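Local coordinates for protein L-tyrosine isonitrile synthase (Pseudomonas aeruginosa, PDB 3E59) that converts the amino group of L-tyrosine into an isonitrile, taking the carbon from C2 of ribulose 5-phosphate, in the biosynthesis of paerucumarin, at residues A13-E18 with E58-V63; P27-S32 with G195-R200; D83-L88 with H269-R274; R158-Q163 with E168-L173. All coordinates share one frame; numbering follows the deposited sequence.

Interaction 1 of 4, residues A13-E18 with E58-V63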
loop_
_atom_site.group_PDB
_atom_site.type_symbol
_atom_site.label_atom_id
_atom_site.label_comp_id
_atom_site.label_asym_id
_atom_site.label_seq_id
_atom_site.Cartn_x
_atom_site.Cartn_y
_atom_site.Cartn_z
ATOM N N ALA A 13 7.478 -22.928 -3.142
ATOM C CA ALA A 13 7.717 -22.302 -4.449
ATOM C C ALA A 13 6.426 -22.007 -5.219
ATOM O O ALA A 13 6.386 -21.082 -6.030
ATOM C CB ALA A 13 8.662 -23.152 -5.297
ATOM N N ARG A 14 5.387 -22.797 -4.957
ATOM C CA ARG A 14 4.075 -22.605 -5.581
ATOM C C ARG A 14 3.395 -21.360 -5.000
ATOM O O ARG A 14 2.759 -20.600 -5.724
ATOM C CB ARG A 14 3.184 -23.836 -5.384
ATOM C CG ARG A 14 3.577 -25.054 -6.220
ATOM C CD ARG A 14 2.588 -26.208 -6.017
ATOM N NE ARG A 14 1.250 -25.884 -6.520
ATOM C CZ ARG A 14 0.189 -26.685 -6.427
ATOM N NH1 ARG A 14 0.284 -27.876 -5.840
ATOM N NH2 ARG A 14 -0.980 -26.289 -6.919
ATOM N N VAL A 15 3.539 -21.156 -3.690
ATOM C CA VAL A 15 3.046 -19.933 -3.047
ATOM C C VAL A 15 3.714 -18.736 -3.710
ATOM O O VAL A 15 3.039 -17.799 -4.143
ATOM C CB VAL A 15 3.285 -19.932 -1.505
ATOM C CG1 VAL A 15 2.842 -18.600 -0.873
ATOM C CG2 VAL A 15 2.547 -21.098 -0.846
ATOM N N LEU A 16 5.039 -18.797 -3.821
ATOM C CA LEU A 16 5.818 -17.672 -4.333
ATOM C C LEU A 16 5.453 -17.374 -5.783
ATOM O O LEU A 16 5.292 -16.215 -6.160
ATOM C CB LEU A 16 7.331 -17.933 -4.181
ATOM C CG LEU A 16 8.266 -16.798 -4.636
ATOM C CD1 LEU A 16 8.020 -15.487 -3.874
ATOM C CD2 LEU A 16 9.726 -17.214 -4.525
ATOM N N LYS A 17 5.318 -18.428 -6.590
ATOM C CA LYS A 17 4.950 -18.285 -8.007
ATOM C C LYS A 17 3.603 -17.574 -8.147
ATOM O O LYS A 17 3.405 -16.796 -9.077
ATOM C CB LYS A 17 4.945 -19.643 -8.726
ATOM N N GLU A 18 2.702 -17.838 -7.203
ATOM C CA GLU A 18 1.424 -17.131 -7.087
ATOM C C GLU A 18 1.579 -15.613 -6.825
ATOM O O GLU A 18 0.850 -14.800 -7.400
ATOM C CB GLU A 18 0.573 -17.784 -5.989
ATOM C CG GLU A 18 -0.820 -17.230 -5.846
ATOM C CD GLU A 18 -1.691 -17.531 -7.051
ATOM O OE1 GLU A 18 -1.667 -18.692 -7.516
ATOM O OE2 GLU A 18 -2.389 -16.604 -7.529
ATOM N N GLU A 58 0.922 -24.322 9.754
ATOM C CA GLU A 58 0.193 -23.118 10.145
ATOM C C GLU A 58 -0.229 -22.353 8.895
ATOM O O GLU A 58 0.405 -22.493 7.843
ATOM C CB GLU A 58 1.074 -22.207 10.999
ATOM C CG GLU A 58 1.409 -22.713 12.391
ATOM C CD GLU A 58 2.642 -22.027 12.964
ATOM O OE1 GLU A 58 3.339 -21.302 12.211
ATOM O OE2 GLU A 58 2.922 -22.221 14.167
ATOM N N PRO A 59 -1.297 -21.539 8.998
ATOM C CA PRO A 59 -1.649 -20.710 7.839
ATOM C C PRO A 59 -0.544 -19.685 7.562
ATOM O O PRO A 59 0.118 -19.212 8.500
ATOM C CB PRO A 59 -2.961 -20.022 8.263
ATOM C CG PRO A 59 -3.448 -20.788 9.466
ATOM C CD PRO A 59 -2.217 -21.332 10.133
ATOM N N ILE A 60 -0.327 -19.366 6.291
ATOM C CA ILE A 60 0.713 -18.401 5.926
ATOM C C ILE A 60 0.228 -16.970 6.219
ATOM O O ILE A 60 -0.811 -16.537 5.709
ATOM C CB ILE A 60 1.128 -18.555 4.444
ATOM C CG1 ILE A 60 1.502 -20.014 4.142
ATOM C CG2 ILE A 60 2.297 -17.603 4.084
ATOM C CD1 ILE A 60 1.385 -20.369 2.671
ATOM N N GLU A 61 0.969 -16.253 7.063
ATOM C CA GLU A 61 0.654 -14.859 7.393
ATOM C C GLU A 61 1.376 -13.896 6.452
ATOM O O GLU A 61 2.593 -14.035 6.195
ATOM C CB GLU A 61 1.033 -14.531 8.850
ATOM C CG GLU A 61 0.313 -15.366 9.917
ATOM C CD GLU A 61 0.918 -15.197 11.326
ATOM O OE1 GLU A 61 1.213 -14.050 11.737
ATOM O OE2 GLU A 61 1.094 -16.221 12.028
ATOM N N PHE A 62 0.599 -12.938 5.942
ATOM C CA PHE A 62 1.077 -11.781 5.192
ATOM C C PHE A 62 0.722 -10.503 5.956
ATOM O O PHE A 62 -0.380 -10.373 6.494
ATOM C CB PHE A 62 0.460 -11.722 3.768
ATOM C CG PHE A 62 0.765 -12.930 2.925
ATOM C CD1 PHE A 62 -0.081 -14.041 2.942
ATOM C CD2 PHE A 62 1.901 -12.967 2.117
ATOM C CE1 PHE A 62 0.204 -15.182 2.178
ATOM C CE2 PHE A 62 2.197 -14.087 1.355
ATOM C CZ PHE A 62 1.353 -15.207 1.390
ATOM N N VAL A 63 1.672 -9.570 5.993
ATOM C CA VAL A 63 1.464 -8.225 6.519
ATOM C C VAL A 63 1.561 -7.249 5.357
ATOM O O VAL A 63 2.488 -7.334 4.551
ATOM C CB VAL A 63 2.494 -7.905 7.620
ATOM C CG1 VAL A 63 2.660 -6.398 7.819
ATOM C CG2 VAL A 63 2.069 -8.593 8.922
#

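Interaction 2 of 4, residues P27-S32 with G195-R200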
loop_
_atom_site.group_PDB
_atom_site.type_symbol
_atom_site.label_atom_id
_atom_site.label_comp_id
_atom_site.label_asym_id
_atom_site.label_seq_id
_atom_site.Cartn_x
_atom_site.Cartn_y
_atom_site.Cartn_z
ATOM N N PRO A 27 9.505 0.837 -12.473
ATOM C CA PRO A 27 9.301 1.121 -13.911
ATOM C C PRO A 27 10.636 1.221 -14.651
ATOM O O PRO A 27 10.740 0.784 -15.797
ATOM C CB PRO A 27 8.594 2.487 -13.910
ATOM C CG PRO A 27 7.882 2.532 -12.586
ATOM C CD PRO A 27 8.760 1.781 -11.615
ATOM N N GLU A 28 11.646 1.776 -13.980
ATOM C CA GLU A 28 12.990 1.931 -14.546
ATOM C C GLU A 28 13.697 0.603 -14.881
ATOM O O GLU A 28 14.641 0.585 -15.673
ATOM C CB GLU A 28 13.862 2.788 -13.612
ATOM C CG GLU A 28 13.400 4.259 -13.508
ATOM C CD GLU A 28 12.242 4.491 -12.530
ATOM O OE1 GLU A 28 11.768 3.521 -11.877
ATOM O OE2 GLU A 28 11.818 5.663 -12.394
ATOM N N HIS A 29 13.231 -0.499 -14.292
ATOM C CA HIS A 29 13.841 -1.819 -14.520
ATOM C C HIS A 29 13.123 -2.670 -15.568
ATOM O O HIS A 29 13.663 -3.678 -16.013
ATOM C CB HIS A 29 13.946 -2.620 -13.212
ATOM C CG HIS A 29 14.776 -1.964 -12.151
ATOM N ND1 HIS A 29 14.760 -2.378 -10.839
ATOM C CD2 HIS A 29 15.640 -0.920 -12.204
ATOM C CE1 HIS A 29 15.586 -1.630 -10.129
ATOM N NE2 HIS A 29 16.127 -0.732 -10.932
ATOM N N ARG A 30 11.914 -2.270 -15.961
ATOM C CA ARG A 30 11.081 -3.092 -16.848
ATOM C C ARG A 30 11.642 -3.269 -18.267
ATOM O O ARG A 30 11.605 -4.377 -18.812
ATOM C CB ARG A 30 9.643 -2.556 -16.902
ATOM C CG ARG A 30 8.873 -2.691 -15.582
ATOM C CD ARG A 30 7.360 -2.547 -15.777
ATOM N NE ARG A 30 6.615 -2.956 -14.584
ATOM C CZ ARG A 30 6.195 -4.198 -14.331
ATOM N NH1 ARG A 30 6.429 -5.179 -15.189
ATOM N NH2 ARG A 30 5.526 -4.457 -13.211
ATOM N N GLN A 31 12.173 -2.187 -18.847
ATOM C CA GLN A 31 12.595 -2.164 -20.258
ATOM C C GLN A 31 13.803 -3.043 -20.587
ATOM O O GLN A 31 13.827 -3.685 -21.643
ATOM C CB GLN A 31 12.850 -0.726 -20.735
ATOM N N SER A 32 14.799 -3.077 -19.698
ATOM C CA SER A 32 16.021 -3.844 -19.980
ATOM C C SER A 32 16.698 -4.581 -18.812
ATOM O O SER A 32 17.589 -5.398 -19.045
ATOM C CB SER A 32 17.040 -3.011 -20.796
ATOM O OG SER A 32 16.814 -1.612 -20.691
ATOM N N GLY A 195 16.580 3.474 -2.997
ATOM C CA GLY A 195 16.300 4.494 -1.994
ATOM C C GLY A 195 15.948 5.816 -2.664
ATOM O O GLY A 195 14.964 6.466 -2.303
ATOM N N LEU A 196 16.741 6.216 -3.654
ATOM C CA LEU A 196 16.448 7.452 -4.385
ATOM C C LEU A 196 15.175 7.360 -5.233
ATOM O O LEU A 196 14.465 8.356 -5.397
ATOM C CB LEU A 196 17.640 7.893 -5.220
ATOM C CG LEU A 196 18.851 8.414 -4.433
ATOM C CD1 LEU A 196 19.955 8.744 -5.392
ATOM C CD2 LEU A 196 18.505 9.642 -3.607
ATOM N N LEU A 197 14.898 6.168 -5.761
ATOM C CA LEU A 197 13.697 5.916 -6.547
ATOM C C LEU A 197 12.469 6.054 -5.673
ATOM O O LEU A 197 11.477 6.627 -6.107
ATOM C CB LEU A 197 13.732 4.536 -7.250
ATOM C CG LEU A 197 14.702 4.356 -8.434
ATOM C CD1 LEU A 197 14.632 2.938 -8.999
ATOM C CD2 LEU A 197 14.447 5.390 -9.545
ATOM N N LEU A 198 12.555 5.541 -4.442
ATOM C CA LEU A 198 11.508 5.717 -3.440
ATOM C C LEU A 198 11.310 7.180 -3.076
ATOM O O LEU A 198 10.196 7.687 -3.126
ATOM C CB LEU A 198 11.819 4.905 -2.170
ATOM C CG LEU A 198 10.795 5.042 -1.036
ATOM C CD1 LEU A 198 9.425 4.509 -1.435
ATOM C CD2 LEU A 198 11.294 4.369 0.258
ATOM N N TYR A 199 12.387 7.851 -2.683
ATOM C CA TYR A 199 12.312 9.268 -2.364
ATOM C C TYR A 199 11.595 10.076 -3.487
ATOM O O TYR A 199 10.709 10.886 -3.206
ATOM C CB TYR A 199 13.715 9.836 -2.040
ATOM C CG TYR A 199 13.677 11.304 -1.673
ATOM C CD1 TYR A 199 14.168 12.273 -2.549
ATOM C CD2 TYR A 199 13.097 11.732 -0.468
ATOM C CE1 TYR A 199 14.105 13.616 -2.230
ATOM C CE2 TYR A 199 13.030 13.081 -0.145
ATOM C CZ TYR A 199 13.530 14.010 -1.026
ATOM O OH TYR A 199 13.477 15.351 -0.714
ATOM N N ARG A 200 11.968 9.837 -4.743
ATOM C CA ARG A 200 11.343 10.529 -5.892
ATOM C C ARG A 200 9.852 10.238 -6.020
ATOM O O ARG A 200 9.062 11.137 -6.334
ATOM C CB ARG A 200 12.098 10.265 -7.224
ATOM C CG ARG A 200 11.436 10.906 -8.488
ATOM C CD ARG A 200 12.431 11.406 -9.546
ATOM N NE ARG A 200 12.574 10.490 -10.683
ATOM C CZ ARG A 200 12.362 10.798 -11.971
ATOM N NH1 ARG A 200 11.979 12.014 -12.345
ATOM N NH2 ARG A 200 12.544 9.866 -12.901
#

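Interaction 3 of 4, residues D83-L88 with H269-R274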
loop_
_atom_site.group_PDB
_atom_site.type_symbol
_atom_site.label_atom_id
_atom_site.label_comp_id
_atom_site.label_asym_id
_atom_site.label_seq_id
_atom_site.Cartn_x
_atom_site.Cartn_y
_atom_site.Cartn_z
ATOM N N ASP A 83 -13.890 3.220 -2.542
ATOM C CA ASP A 83 -14.812 3.003 -3.663
ATOM C C ASP A 83 -14.473 1.726 -4.438
ATOM O O ASP A 83 -13.820 0.816 -3.890
ATOM C CB ASP A 83 -14.920 4.258 -4.568
ATOM C CG ASP A 83 -13.591 4.662 -5.216
ATOM O OD1 ASP A 83 -12.725 3.814 -5.488
ATOM O OD2 ASP A 83 -13.409 5.859 -5.474
ATOM N N MET A 84 -14.918 1.646 -5.689
ATOM C CA MET A 84 -14.663 0.451 -6.519
ATOM C C MET A 84 -13.163 0.078 -6.630
ATOM O O MET A 84 -12.800 -1.096 -6.691
ATOM C CB MET A 84 -15.317 0.613 -7.900
ATOM C CG MET A 84 -15.289 -0.642 -8.765
ATOM S SD MET A 84 -16.303 -2.000 -8.150
ATOM C CE MET A 84 -17.906 -1.491 -8.742
ATOM N N ALA A 85 -12.288 1.073 -6.603
ATOM C CA ALA A 85 -10.850 0.795 -6.594
ATOM C C ALA A 85 -10.410 0.017 -5.335
ATOM O O ALA A 85 -9.730 -1.007 -5.448
ATOM C CB ALA A 85 -10.052 2.081 -6.761
ATOM N N GLU A 86 -10.796 0.485 -4.145
ATOM C CA GLU A 86 -10.545 -0.287 -2.914
ATOM C C GLU A 86 -11.228 -1.646 -2.950
ATOM O O GLU A 86 -10.625 -2.659 -2.558
ATOM C CB GLU A 86 -11.024 0.448 -1.665
ATOM C CG GLU A 86 -10.062 1.470 -1.107
ATOM C CD GLU A 86 -10.155 2.801 -1.815
ATOM O OE1 GLU A 86 -10.916 2.921 -2.798
ATOM O OE2 GLU A 86 -9.480 3.736 -1.374
ATOM N N ARG A 87 -12.479 -1.665 -3.422
ATOM C CA ARG A 87 -13.317 -2.865 -3.375
ATOM C C ARG A 87 -12.709 -4.009 -4.162
ATOM O O ARG A 87 -12.583 -5.126 -3.652
ATOM C CB ARG A 87 -14.737 -2.584 -3.866
ATOM C CG ARG A 87 -15.625 -3.847 -3.899
ATOM C CD ARG A 87 -17.058 -3.520 -4.279
ATOM N NE ARG A 87 -17.566 -2.329 -3.594
ATOM C CZ ARG A 87 -18.222 -2.343 -2.432
ATOM N NH1 ARG A 87 -18.452 -3.491 -1.799
ATOM N NH2 ARG A 87 -18.653 -1.206 -1.902
ATOM N N LEU A 88 -12.313 -3.726 -5.396
ATOM C CA LEU A 88 -11.701 -4.752 -6.243
ATOM C C LEU A 88 -10.311 -5.150 -5.761
ATOM O O LEU A 88 -9.904 -6.295 -5.932
ATOM C CB LEU A 88 -11.658 -4.282 -7.691
ATOM C CG LEU A 88 -13.021 -4.185 -8.381
ATOM C CD1 LEU A 88 -12.866 -3.426 -9.658
ATOM C CD2 LEU A 88 -13.595 -5.585 -8.645
ATOM N N HIS A 269 0.753 -6.062 -6.754
ATOM C CA HIS A 269 -0.355 -5.384 -7.407
ATOM C C HIS A 269 -1.680 -5.972 -6.958
ATOM O O HIS A 269 -1.753 -7.143 -6.566
ATOM C CB HIS A 269 -0.225 -5.454 -8.928
ATOM C CG HIS A 269 0.746 -4.466 -9.503
ATOM N ND1 HIS A 269 0.484 -3.112 -9.567
ATOM C CD2 HIS A 269 1.955 -4.641 -10.091
ATOM C CE1 HIS A 269 1.496 -2.493 -10.148
ATOM N NE2 HIS A 269 2.396 -3.399 -10.488
ATOM N N MET A 270 -2.712 -5.139 -6.985
ATOM C CA MET A 270 -4.055 -5.529 -6.529
ATOM C C MET A 270 -5.146 -5.330 -7.601
ATOM O O MET A 270 -6.277 -5.793 -7.429
ATOM C CB MET A 270 -4.429 -4.754 -5.262
ATOM C CG MET A 270 -3.531 -4.993 -4.055
ATOM S SD MET A 270 -4.037 -3.975 -2.674
ATOM C CE MET A 270 -3.751 -2.328 -3.338
ATOM N N MET A 271 -4.808 -4.619 -8.673
ATOM C CA MET A 271 -5.655 -4.425 -9.869
ATOM C C MET A 271 -4.673 -4.208 -11.001
ATOM O O MET A 271 -3.568 -3.710 -10.757
ATOM C CB MET A 271 -6.483 -3.146 -9.780
ATOM C CG MET A 271 -7.681 -3.192 -8.875
ATOM S SD MET A 271 -8.484 -1.578 -8.810
ATOM C CE MET A 271 -9.239 -1.492 -10.422
ATOM N N PRO A 272 -5.056 -4.573 -12.245
ATOM C CA PRO A 272 -4.215 -4.202 -13.377
ATOM C C PRO A 272 -3.984 -2.684 -13.428
ATOM O O PRO A 272 -4.917 -1.903 -13.223
ATOM C CB PRO A 272 -5.032 -4.675 -14.579
ATOM C CG PRO A 272 -5.856 -5.833 -14.033
ATOM C CD PRO A 272 -6.235 -5.361 -12.666
ATOM N N THR A 273 -2.738 -2.285 -13.674
ATOM C CA THR A 273 -2.366 -0.873 -13.803
ATOM C C THR A 273 -1.032 -0.728 -14.533
ATOM O O THR A 273 -0.151 -1.587 -14.415
ATOM C CB THR A 273 -2.351 -0.138 -12.420
ATOM O OG1 THR A 273 -2.155 1.269 -12.607
ATOM C CG2 THR A 273 -1.278 -0.676 -11.487
ATOM N N ARG A 274 -0.893 0.361 -15.288
ATOM C CA ARG A 274 0.347 0.696 -15.990
ATOM C C ARG A 274 1.434 1.230 -15.044
ATOM O O ARG A 274 2.620 1.014 -15.279
ATOM C CB ARG A 274 0.063 1.757 -17.064
#

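Interaction 4 of 4, residues R158-Q163 with E168-L173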
loop_
_atom_site.group_PDB
_atom_site.type_symbol
_atom_site.label_atom_id
_atom_site.label_comp_id
_atom_site.label_asym_id
_atom_site.label_seq_id
_atom_site.Cartn_x
_atom_site.Cartn_y
_atom_site.Cartn_z
ATOM N N ARG A 158 -1.282 -3.249 21.267
ATOM C CA ARG A 158 -1.563 -3.577 22.666
ATOM C C ARG A 158 -0.712 -2.752 23.631
ATOM O O ARG A 158 -1.212 -2.275 24.646
ATOM C CB ARG A 158 -1.366 -5.080 22.901
ATOM C CG ARG A 158 -1.948 -5.620 24.191
ATOM C CD ARG A 158 -1.859 -7.142 24.232
ATOM N NE ARG A 158 -1.950 -7.664 25.598
ATOM C CZ ARG A 158 -1.907 -8.958 25.918
ATOM N NH1 ARG A 158 -1.774 -9.882 24.972
ATOM N NH2 ARG A 158 -1.998 -9.336 27.189
ATOM N N ALA A 159 0.562 -2.569 23.294
ATOM C CA ALA A 159 1.508 -1.856 24.152
ATOM C C ALA A 159 1.176 -0.369 24.303
ATOM O O ALA A 159 1.569 0.255 25.288
ATOM C CB ALA A 159 2.930 -2.034 23.633
ATOM N N PHE A 160 0.452 0.178 23.325
ATOM C CA PHE A 160 0.077 1.599 23.311
ATOM C C PHE A 160 -1.373 1.835 23.775
ATOM O O PHE A 160 -1.946 2.897 23.510
ATOM C CB PHE A 160 0.217 2.174 21.894
ATOM C CG PHE A 160 1.601 2.060 21.293
ATOM C CD1 PHE A 160 2.736 1.859 22.087
ATOM C CD2 PHE A 160 1.764 2.213 19.918
ATOM C CE1 PHE A 160 3.996 1.769 21.510
ATOM C CE2 PHE A 160 3.018 2.137 19.333
ATOM C CZ PHE A 160 4.138 1.917 20.126
ATOM N N GLU A 161 -1.948 0.842 24.455
ATOM C CA GLU A 161 -3.377 0.796 24.803
ATOM C C GLU A 161 -3.940 2.086 25.427
ATOM O O GLU A 161 -4.935 2.632 24.939
ATOM C CB GLU A 161 -3.643 -0.397 25.728
ATOM C CG GLU A 161 -4.887 -1.193 25.366
ATOM C CD GLU A 161 -4.948 -2.552 26.059
ATOM O OE1 GLU A 161 -4.963 -3.587 25.348
ATOM O OE2 GLU A 161 -4.976 -2.581 27.310
ATOM N N ALA A 162 -3.297 2.562 26.494
ATOM C CA ALA A 162 -3.717 3.781 27.203
ATOM C C ALA A 162 -3.911 4.983 26.276
ATOM O O ALA A 162 -4.775 5.830 26.526
ATOM C CB ALA A 162 -2.715 4.127 28.306
ATOM N N GLN A 163 -3.117 5.040 25.206
ATOM C CA GLN A 163 -3.107 6.192 24.303
ATOM C C GLN A 163 -3.920 5.973 23.033
ATOM O O GLN A 163 -3.827 6.752 22.077
ATOM C CB GLN A 163 -1.668 6.599 23.965
ATOM C CG GLN A 163 -0.902 7.226 25.134
ATOM C CD GLN A 163 -1.655 8.384 25.796
ATOM O OE1 GLN A 163 -1.509 8.630 27.000
ATOM N NE2 GLN A 163 -2.466 9.095 25.012
ATOM N N GLU A 168 -2.327 11.996 18.387
ATOM C CA GLU A 168 -0.986 12.591 18.406
ATOM C C GLU A 168 -0.015 11.870 19.342
ATOM O O GLU A 168 1.158 11.713 19.016
ATOM C CB GLU A 168 -1.029 14.094 18.716
ATOM C CG GLU A 168 -0.886 14.978 17.478
ATOM C CD GLU A 168 0.321 14.607 16.632
ATOM O OE1 GLU A 168 1.448 14.569 17.173
ATOM O OE2 GLU A 168 0.146 14.349 15.423
ATOM N N GLN A 169 -0.511 11.434 20.496
ATOM C CA GLN A 169 0.277 10.608 21.418
ATOM C C GLN A 169 0.588 9.196 20.893
ATOM O O GLN A 169 1.625 8.622 21.229
ATOM C CB GLN A 169 -0.394 10.539 22.789
ATOM C CG GLN A 169 -0.100 11.755 23.654
ATOM C CD GLN A 169 -0.977 11.839 24.893
ATOM O OE1 GLN A 169 -2.170 11.526 24.851
ATOM N NE2 GLN A 169 -0.389 12.278 26.001
ATOM N N LEU A 170 -0.311 8.642 20.077
ATOM C CA LEU A 170 -0.066 7.365 19.417
ATOM C C LEU A 170 1.108 7.512 18.463
ATOM O O LEU A 170 2.062 6.727 18.510
ATOM C CB LEU A 170 -1.300 6.894 18.643
ATOM C CG LEU A 170 -2.268 5.905 19.286
ATOM C CD1 LEU A 170 -3.434 5.638 18.333
ATOM C CD2 LEU A 170 -1.576 4.597 19.677
ATOM N N ARG A 171 1.034 8.545 17.618
ATOM C CA ARG A 171 2.089 8.872 16.683
ATOM C C ARG A 171 3.432 9.067 17.390
ATOM O O ARG A 171 4.452 8.548 16.931
ATOM C CB ARG A 171 1.703 10.089 15.835
ATOM C CG ARG A 171 0.692 9.746 14.746
ATOM C CD ARG A 171 0.431 10.901 13.775
ATOM N NE ARG A 171 -0.518 11.875 14.318
ATOM C CZ ARG A 171 -1.843 11.803 14.199
ATOM N NH1 ARG A 171 -2.415 10.788 13.558
ATOM N NH2 ARG A 171 -2.609 12.749 14.741
ATOM N N GLN A 172 3.421 9.787 18.512
ATOM C CA GLN A 172 4.630 10.009 19.318
ATOM C C GLN A 172 5.193 8.726 19.945
ATOM O O GLN A 172 6.410 8.597 20.121
ATOM C CB GLN A 172 4.383 11.070 20.400
ATOM C CG GLN A 172 4.423 12.518 19.878
ATOM C CD GLN A 172 5.713 12.848 19.117
ATOM O OE1 GLN A 172 6.822 12.509 19.555
ATOM N NE2 GLN A 172 5.568 13.516 17.975
ATOM N N LEU A 173 4.306 7.796 20.294
ATOM C CA LEU A 173 4.725 6.462 20.758
ATOM C C LEU A 173 5.398 5.635 19.661
ATOM O O LEU A 173 6.380 4.951 19.938
ATOM C CB LEU A 173 3.556 5.674 21.378
ATOM C CG LEU A 173 3.006 6.144 22.730
ATOM C CD1 LEU A 173 1.835 5.260 23.137
ATOM C CD2 LEU A 173 4.083 6.146 23.803
#

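Interaction 1 of 4, residues A13-E18 with E58-V63
The ring of Phe-62 is met at its edge, near the ring plane, by Val-15, whose CG1 lies 4.3 Å from Phe-62 CZ. Val-15 and Ile-60 reach toward each other tip to tip, and Val-15 CG2 ends 3.8 Å from Ile-60 CD1. The valine thus divides its two methyls between two residues of one strand. This split follows from its first torsion (chi1 176°), which sets CG1 anti to the backbone N and CG2 anti to the carbonyl carbon. Ile-60 and Phe-62 are alternate residues of strand 60-64, so both side chains leave on the face turned to helix 11-20. That strand is the middle one of the five-stranded parallel sheet, hydrogen-bonded through its backbone to strand 108-112 on one flank and strand 252-255 on the other. The contact therefore joins the N-terminal helix to the centre of the sheet, although the CA atoms of Val-15 and Ile-60 remain 9.4 Å apart. No hydrogen bond crosses it, and all three touching residues are buried. Around Val-15 the apolar layer is continued by Ile-100 and Phe-103 of helix 84-103 and by Ile-50 of helix 35-55.

Interaction 2 of 4, residues P27-S32 with G195-R200
This is a surface contact between a short, weakly bonded helical turn, about residues 27-30, and helix 193-210, and it sets the carboxylate group of a glutamate against the methyls of a leucine. Glu-28 and Leu-197 run antiparallel alongside one another: Glu-28 CD is 3.8 Å from Leu-197 CD2, and Glu-28 OE1 is 4.1 Å from Leu-197 CD1. A bend at the second torsion of Glu-28 (chi2 82°) turns the carboxylate along the leucine. Leu-197 also meets the imidazole obliquely, with CD1 4.4 Å from His-29 NE2. That nitrogen is hydrogen-bonded to Glu-193, at the start of the same helix, so His-29 links the turn to helix 193-210 by a polar bond as well as by packing. The arrangement ties the N-terminal region to a helix more than 160 residues later in the sequence, and Tyr-26, just before the turn, adds its side chain to Leu-197 and its ring to His-29. One helical turn beyond the leucine, Arg-200 brings NH2 to 4.3 Å from Glu-28 OE2. The opposite charges probably attract each other, but the separation is too long for a salt bridge.

Interaction 3 of 4, residues D83-L88 with H269-R274
Met-271 and Leu-88 lie roughly perpendicular, the methionine reaching from its loop to the flank of helix 84-103 and ending with CE 4.2 Å from Leu-88 CD1. Its chain is straight as far as the sulfur and then bends at the last torsion (chi3 72°), which turns the terminal methyl aside and presents SD to the helix backbone. There Met-271 SD sits 3.6 Å from Ala-85 O. The carbonyl of Ala-85 also accepts a hydrogen bond from Ser-89 OG. Between the segments themselves there is no hydrogen bond, and the contact rests mainly on Met-271. Leu-294 of strand 292-295 packs on both Ala-85 and Met-271, so the mixed four-stranded sheet packs at the same place. The helix begins just here, and its first turn is secured by two side-chain bonds: Ala-85 N donates to Asp-83 OD1 (3.0 Å), on the anti side of the carboxylate, while Asp-83 N donates almost straight to Glu-86 OE1 (3.0 Å, 175°), from above the carboxylate plane. Glu-86 OE1 has a second partner in Lys-70, by a salt bridge. Asp-83 and Glu-86 form a capping box, a well-known N-terminal cap of an alpha-helix.

Interaction 4 of 4, residues R158-Q163 with E168-L173
Helix 167-178 folds back, after a short connection, on the 3-10 segment 158-162, and the two pack as a short helical hairpin at the periphery of the protein. Its main apolar element is Phe-160, which receives Leu-173 over one face: Leu-173 CB stands 3.8 Å from the ring centroid and only 5° off the ring normal, a CH-pi contact. The two side chains overlap side by side, pointing opposite ways, so that Leu-173 CD1 reaches back to Phe-160 CB at 3.7 Å. Leu-170 approaches the ring obliquely and sets CD2 3.7 Å from Phe-160 CB, while its CG lies 3.3 Å from Gln-163 O. Gln-163, bent at its second torsion (chi2 -52°), lays its aliphatic part across Leu-173, with CB 3.8 Å from Leu-173 CD1. Beyond this its amide comes up to that of Gln-169, the planes 63° apart. On the side of the helix turned away from the 3-10 segment, Arg-171 NE makes a salt bridge to Glu-168 OE2 (2.8 Å). Apolar and CH-pi packing thus joins the two elements, while the salt bridges of Arg-171 lie within the helix and to Asp-127 and do not cross the contact.

How the interactions relate
From the N terminus, helix 11-20 opens interaction 1, which closes at strand 60-64 and brings the first helix onto the parallel sheet. Before that loop is complete, the turn at 27-32 has begun interaction 2, so the two cross; interaction 2 closes only at helix 193-210. Interaction 3 starts at the head of helix 84-103 and ends in the loop after strand 265-267, crossing interaction 2 in turn. The short hairpin of interaction 4 falls within the spans of both 2 and 3, on the far side of the chain's centre from interaction 3. Interactions 2 and 3 touch, Arg-30 NH2 lying 4.3 Å from His-269 NE2, and Asp-276 bonds to both residues.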